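Hydrolase (Thermococcus thioreducens, PDB 6IAH) is a magnesium-dependent phosphatase of the haloacid dehalogenase superfamily with broad substrate specificity, and is probably able to act on phosphoglycolate. Local coordinates at residues A[12-17]-A[126-131]. Numbering follows the deposited sequence.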
ATOM      1  N   ILE A  12       0.382  10.352  -1.333  1.00 24.62           N
ATOM      2  CA  ILE A  12       1.235  10.208  -0.137  1.00 24.70           C
ATOM      3  C   ILE A  12       2.485   9.421  -0.498  1.00 27.80           C
ATOM      4  O   ILE A  12       2.402   8.351  -1.170  1.00 27.52           O
ATOM      5  CB  ILE A  12       0.484   9.459   0.993  1.00 26.63           C
ATOM      6  CG1 ILE A  12      -0.647  10.360   1.523  1.00 25.76           C
ATOM      7  CG2 ILE A  12       1.410   9.135   2.156  1.00 26.84           C
ATOM      8  CD1 ILE A  12      -1.593   9.681   2.488  1.00 27.88           C
ATOM      9  N   ASP A  13       3.635   9.938  -0.061  1.00 25.73           N
ATOM     10  CA  ASP A  13       4.908   9.220  -0.163  1.00 27.81           C
ATOM     11  C   ASP A  13       4.976   8.406   1.118  1.00 30.19           C
ATOM     12  O   ASP A  13       5.099   8.994   2.224  1.00 29.98           O
ATOM     13  CB  ASP A  13       6.064  10.202  -0.221  1.00 27.42           C
ATOM     14  CG  ASP A  13       7.438   9.544  -0.232  1.00 31.39           C
ATOM     15  OD1 ASP A  13       7.640   8.332  -0.054  1.00 32.04           O
ATOM     16  OD2 ASP A  13       8.385  10.323  -0.421  1.00 33.42           O
ATOM     17  N   VAL A  14       4.902   7.085   0.980  1.00 29.16           N
ATOM     18  CA  VAL A  14       4.897   6.204   2.141  1.00 32.30           C
ATOM     19  C   VAL A  14       6.307   5.811   2.363  1.00 45.35           C
ATOM     20  O   VAL A  14       6.564   4.599   2.564  1.00 49.34           O
ATOM     21  CB  VAL A  14       3.979   4.970   2.020  1.00 29.56           C
ATOM     22  CG1 VAL A  14       2.538   5.465   1.914  1.00 29.88           C
ATOM     23  CG2 VAL A  14       4.330   4.043   0.840  1.00 29.99           C
ATOM     24  N   ARG A  15       7.180   6.836   2.235  1.00 44.61           N
ATOM     25  CA  ARG A  15       8.602   6.905   2.668  1.00 46.57           C
ATOM     26  C   ARG A  15       9.043   5.596   3.361  1.00 36.72           C
ATOM     27  O   ARG A  15       9.427   5.490   4.520  1.00 39.09           O
ATOM     28  CB  ARG A  15       8.848   8.219   3.479  1.00 50.20           C
ATOM     29  CG  ARG A  15       9.316   9.478   2.650  1.00 50.06           C
ATOM     30  CD  ARG A  15       9.988  10.568   3.517  1.00 58.26           C
ATOM     31  NE  ARG A  15      10.778   9.990   4.630  1.00 61.02           N
ATOM     32  CZ  ARG A  15      10.531  10.056   5.959  1.00 61.44           C
ATOM     33  NH1 ARG A  15       9.529  10.771   6.506  1.00 55.67           N
ATOM     34  NH2 ARG A  15      11.358   9.407   6.783  1.00 54.67           N
ATOM     35  N   GLU A  16       8.903   4.575   2.570  1.00 33.63           N
ATOM     36  CA  GLU A  16       9.171   3.241   3.026  1.00 45.95           C
ATOM     37  C   GLU A  16       8.716   2.877   4.530  1.00 42.22           C
ATOM     38  O   GLU A  16       9.421   2.070   5.196  1.00 40.08           O
ATOM     39  CB  GLU A  16      10.611   2.903   2.590  1.00 48.95           C
ATOM     40  CG  GLU A  16      10.752   2.987   1.054  1.00 51.34           C
ATOM     41  CD  GLU A  16      10.633   4.452   0.529  1.00 58.85           C
ATOM     42  OE1 GLU A  16      11.518   5.265   0.895  1.00 70.27           O
ATOM     43  OE2 GLU A  16       9.643   4.822  -0.176  1.00 53.01           O
ATOM     44  N   SER A  17       7.560   3.479   5.002  1.00 35.65           N
ATOM     45  CA  SER A  17       6.993   3.342   6.366  1.00 29.90           C
ATOM     46  C   SER A  17       6.656   1.850   6.536  1.00 29.16           C
ATOM     47  O   SER A  17       6.991   1.262   7.530  1.00 27.03           O
ATOM     48  CB  SER A  17       5.696   4.116   6.577  1.00 27.06           C
ATOM     49  OG  SER A  17       4.717   3.722   5.581  1.00 24.73           O
ATOM     50  N   LYS A 126       3.518   7.974  10.779  0.50 26.72           N
ATOM     51  CA  LYS A 126       3.738   9.399  10.853  0.50 28.85           C
ATOM     52  C   LYS A 126       5.011   9.827  10.106  0.50 28.36           C
ATOM     53  O   LYS A 126       5.231  11.015   9.962  0.50 28.30           O
ATOM     54  CB  LYS A 126       3.676   9.865  12.332  0.50 32.05           C
ATOM     55  CG  LYS A 126       2.355   9.430  12.996  0.50 33.06           C
ATOM     56  CD  LYS A 126       2.142   9.934  14.420  0.50 37.01           C
ATOM     57  CE  LYS A 126       3.437  10.045  15.244  0.50 40.75           C
ATOM     58  NZ  LYS A 126       4.131   8.763  15.603  0.50 41.04           N
ATOM     59  N   LYS A 127       5.817   8.882   9.606  1.00 27.03           N
ATOM     60  CA  LYS A 127       6.929   9.224   8.699  1.00 27.25           C
ATOM     61  C   LYS A 127       6.476   9.394   7.239  1.00 28.32           C
ATOM     62  O   LYS A 127       7.270   9.798   6.421  1.00 26.97           O
ATOM     63  CB  LYS A 127       8.015   8.186   8.764  1.00 31.36           C
ATOM     64  CG  LYS A 127       8.713   8.126  10.137  1.00 35.85           C
ATOM     65  CD  LYS A 127      10.009   7.351   9.957  1.00 39.99           C
ATOM     66  CE  LYS A 127      10.647   6.921  11.265  1.00 46.06           C
ATOM     67  NZ  LYS A 127      10.858   8.101  12.130  1.00 48.27           N
ATOM     68  N   GLU A 128       5.206   9.052   6.923  1.00 24.98           N
ATOM     69  CA  GLU A 128       4.627   9.253   5.584  1.00 25.28           C
ATOM     70  C   GLU A 128       4.410  10.782   5.385  1.00 28.04           C
ATOM     71  O   GLU A 128       4.140  11.541   6.378  1.00 26.84           O
ATOM     72  CB  GLU A 128       3.306   8.478   5.461  1.00 24.58           C
ATOM     73  CG  GLU A 128       3.497   6.968   5.594  1.00 22.12           C
ATOM     74  CD  GLU A 128       2.225   6.146   5.593  1.00 26.07           C
ATOM     75  OE1 GLU A 128       1.182   6.759   5.339  1.00 26.62           O
ATOM     76  OE2 GLU A 128       2.277   4.885   5.830  1.00 30.62           O
ATOM     77  N   ARG A 129       4.535  11.232   4.132  1.00 27.40           N
ATOM     78  CA  ARG A 129       4.520  12.653   3.799  1.00 27.72           C
ATOM     79  C   ARG A 129       3.581  12.889   2.646  1.00 26.42           C
ATOM     80  O   ARG A 129       3.509  12.063   1.713  1.00 23.05           O
ATOM     81  CB  ARG A 129       5.921  13.069   3.339  1.00 33.86           C
ATOM     82  CG  ARG A 129       6.899  13.101   4.485  1.00 41.63           C
ATOM     83  CD  ARG A 129       8.210  13.813   4.183  1.00 50.95           C
ATOM     84  NE  ARG A 129       8.666  13.808   2.777  1.00 58.26           N
ATOM     85  CZ  ARG A 129       9.946  14.003   2.392  1.00 65.29           C
ATOM     86  NH1 ARG A 129      10.923  14.201   3.287  1.00 67.20           N
ATOM     87  NH2 ARG A 129      10.272  13.989   1.095  1.00 60.91           N
ATOM     88  N   PRO A 130       2.889  14.031   2.659  1.00 28.65           N
ATOM     89  CA  PRO A 130       1.994  14.323   1.537  1.00 27.59           C
ATOM     90  C   PRO A 130       2.802  14.619   0.266  1.00 29.78           C
ATOM     91  O   PRO A 130       3.895  15.219   0.342  1.00 28.17           O
ATOM     92  CB  PRO A 130       1.212  15.541   2.037  1.00 29.20           C
ATOM     93  CG  PRO A 130       2.120  16.201   2.995  1.00 30.69           C
ATOM     94  CD  PRO A 130       2.823  15.089   3.686  1.00 29.15           C
ATOM     95  N   ILE A 131       2.375  14.053  -0.855  1.00 27.41           N
ATOM     96  CA  ILE A 131       2.840  14.543  -2.172  1.00 27.36           C
ATOM     97  C   ILE A 131       1.866  15.614  -2.660  1.00 27.84           C
ATOM     98  O   ILE A 131       2.252  16.686  -3.033  1.00 28.22           O
ATOM     99  CB  ILE A 131       2.985  13.412  -3.220  1.00 27.45           C
ATOM    100  CG1 ILE A 131       3.932  12.320  -2.704  1.00 29.75           C
ATOM    101  CG2 ILE A 131       3.435  13.991  -4.553  1.00 28.27           C
ATOM    102  CD1 ILE A 131       3.831  10.991  -3.447  1.00 28.99           C
TER
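Asp-13 and Arg-129 form an antiparallel hydrogen-bonded pair, defined by two backbone bonds. Asp-13 N donates to Arg-129 O at 2.8 Å. Arg-129 N returns a bond to Asp-13 O at 3.0 Å. Ile-12 and Pro-130 follow as the adjoining non-hydrogen-bonded pair, and both side chains turn to helix 154-164.

A second polar link lies beyond the strands. Ser-17 donates its hydroxyl to Glu-128, OG to OE2 2.7 Å, meeting the carboxylate on its anti side and 17° out of plane. The chain of Glu-128 is extended beyond CG (chi2 175°), which carries CD past Val-14, whose CG1 lies 3.8 Å from that carbon. Tyr-109 also bonds OE2 and Arg-152 forms a salt bridge with OE1, so three partners hold the buried carboxylate, two of them on OE2. An alanine in place of Glu-128 would probably leave Ser-17 OG, Tyr-109 OH and the Arg-152 charge without this mate and open a gap beside Val-14.

On the face bearing Asp-13 and Arg-129, Arg-15 CD sits over one face of the Arg-129 guanidinium, 3.4 Å above its plane and displaced from the centre of the group. The two guanidinium planes stand 46° apart, with like charges 4.4 Å from each other (Arg-15 NE to Arg-129 NH1). Ile-131 adds nonpolar packing, its CG1 lying 3.9 Å from Asp-13 CB.

Asp-13 and Glu-16 belong to a second magnesium site, and Val-14 touches Asp-8, which with Asp-6 and Asp-199 binds the other ion. The pairing is consistent with the two-stranded flap of HAD phosphatases, with a largely helical C1-type cap inserted between its strands, where the chain leaves the core and returns.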